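Branched-chain amino acid aminotransferase (Thermoproteus uzoniensis, PDB 5CE8) transfers the amino group between branched-chain L-amino acids and 2-oxoglutarate with pyridoxal 5'-phosphate as cofactor, and also accepts R-amines. Local coordinates at the interface of chains A and B. Coordinates in Å, arbitrary orientation; residue numbers count along the deposited sequence, not the author numbering. Chains: chain A/B, Branched-chain amino acid aminotransferase.

The interface of chains A and B. Residues chain A 245, 247-248; chain B 154, 159-160, 215-216.
A:Glu247 and A:Glu248 meet B:Thr154 and B:Met160 in one patch of an interface between two copies of the same aminotransferase, which is not an exact two-fold. This small patch of mixed polar and apolar contacts helps join subunits within the six-chain deposited assembly, although the structure alone does not prove that this pairing occurs in solution. It illustrates how one carboxylate can clasp a neighbouring loop at two points. In A:Glu247 the chain bends at chi2 (100°), which directs the carboxylate to the hydroxyl of B:Thr154 and the backbone of B:Met160. A:Glu247 OE1 accepts a hydrogen bond from the hydroxyl OG1 of B:Thr154 at 2.8 Å, on the syn side and somewhat tilted from the carboxylate plane. The anti lone pair of A:Glu247 OE2 takes the backbone N-H of B:Met160, N to OE2 3.0 Å and fairly straight (165° at H). Gripped at both oxygens, the group should have little freedom to rotate. A water links OE1 to the carbonyl O of B:Thr154 as well. The side chain of B:Met160 lies across the helix start: its CB packs on A:Glu247 CB at 3.5 Å, and its sulfur SD reaches the hydroxyl OG1 of A:Thr245 at 3.4 Å and touches A:Glu248 CG. OG1 of A:Thr245 also caps the helix, accepting the backbone N-H of A:Glu248 (N to OG1 3.2 Å). In return, OE1 of A:Glu248 accepts the backbone N-H of A:Thr245, N to OE1 2.8 Å, a reciprocal capping box; fixing OE1 in this way probably helps to hold OE2 against B:Leu215 CB. A second water bridges A:Glu248 OE2 to B:Glu216 OE1, perhaps easing the proximity of two acidic groups. In the fold, A:Thr245 immediately precedes helix 246-250, whereas chain B contributes loops and the 3-10 helix 215-217.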
loop_
_atom_site.group_PDB
_atom_site.type_symbol
_atom_site.label_atom_id
_atom_site.label_comp_id
_atom_site.label_asym_id
_atom_site.label_seq_id
_atom_site.Cartn_x
_atom_site.Cartn_y
_atom_site.Cartn_z
ATOM N N THR A 245 15.865 -3.725 6.372
ATOM C CA THR A 245 14.979 -2.875 7.143
ATOM C C THR A 245 15.774 -1.769 7.906
ATOM O O THR A 245 16.947 -1.848 8.090
ATOM C CB THR A 245 14.239 -3.683 8.158
ATOM O OG1 THR A 245 15.206 -4.264 8.999
ATOM C CG2 THR A 245 13.470 -4.772 7.480
ATOM N N GLU A 247 15.557 -1.500 11.205
ATOM C CA GLU A 247 16.126 -2.335 12.281
ATOM C C GLU A 247 17.498 -2.967 12.000
ATOM O O GLU A 247 18.373 -2.885 12.828
ATOM C CB GLU A 247 15.112 -3.405 12.802
ATOM C CG GLU A 247 13.743 -2.774 13.191
ATOM C CD GLU A 247 12.779 -2.985 12.110
ATOM O OE1 GLU A 247 12.861 -2.223 11.109
ATOM O OE2 GLU A 247 12.008 -3.931 12.264
ATOM N N GLU A 248 17.732 -3.454 10.811
ATOM C CA GLU A 248 19.015 -4.046 10.395
ATOM C C GLU A 248 20.014 -2.929 10.202
ATOM O O GLU A 248 21.202 -3.134 10.394
ATOM C CB GLU A 248 18.884 -4.847 9.089
ATOM C CG GLU A 248 17.962 -6.030 9.237
ATOM C CD GLU A 248 17.680 -6.698 7.939
ATOM O OE1 GLU A 248 17.447 -5.964 6.936
ATOM O OE2 GLU A 248 17.615 -7.987 7.933
ATOM N N THR B 154 7.218 -2.379 9.952
ATOM C CA THR B 154 8.485 -1.716 10.099
ATOM C C THR B 154 8.436 -0.154 9.910
ATOM O O THR B 154 9.117 0.586 10.630
ATOM C CB THR B 154 9.538 -2.427 9.212
ATOM O OG1 THR B 154 10.765 -1.751 9.319
ATOM C CG2 THR B 154 9.235 -2.320 7.776
ATOM N N VAL B 159 9.803 -3.683 14.470
ATOM C CA VAL B 159 9.298 -4.965 14.815
ATOM C C VAL B 159 10.431 -6.035 15.053
ATOM O O VAL B 159 10.229 -6.942 15.825
ATOM C CB VAL B 159 8.133 -5.465 13.875
ATOM C CG1 VAL B 159 6.848 -4.644 14.036
ATOM C CG2 VAL B 159 8.547 -5.540 12.413
ATOM N N MET B 160 11.630 -5.846 14.502
ATOM C CA MET B 160 12.733 -6.727 14.791
ATOM C C MET B 160 13.203 -6.534 16.256
ATOM O O MET B 160 13.919 -7.387 16.712
ATOM C CB MET B 160 13.921 -6.519 13.845
ATOM C CG MET B 160 13.544 -6.945 12.397
ATOM S SD MET B 160 14.786 -6.845 11.117
ATOM C CE MET B 160 15.783 -8.196 11.753
ATOM N N LEU B 215 13.949 -12.345 7.100
ATOM C CA LEU B 215 14.102 -11.292 8.064
ATOM C C LEU B 215 13.287 -10.109 7.611
ATOM O O LEU B 215 12.498 -9.581 8.408
ATOM C CB LEU B 215 15.612 -10.883 8.279
ATOM C CG LEU B 215 16.588 -11.467 9.338
ATOM C CD1 LEU B 215 16.073 -12.781 9.898
ATOM C CD2 LEU B 215 18.072 -11.571 8.916
ATOM N N GLU B 216 13.420 -9.706 6.344
ATOM C CA GLU B 216 12.793 -8.458 5.858
ATOM C C GLU B 216 11.277 -8.397 5.855
ATOM O O GLU B 216 10.759 -7.325 5.711
ATOM C CB GLU B 216 13.297 -8.074 4.440
ATOM C CG GLU B 216 13.069 -9.111 3.352
ATOM C CD GLU B 216 14.131 -10.215 3.155
ATOM O OE1 GLU B 216 15.076 -10.430 3.974
ATOM O OE2 GLU B 216 14.010 -10.842 2.063
HETATM O O HOH W 1 11.593 0.150 11.883
HETATM O O HOH W 2 16.872 -8.702 5.371
#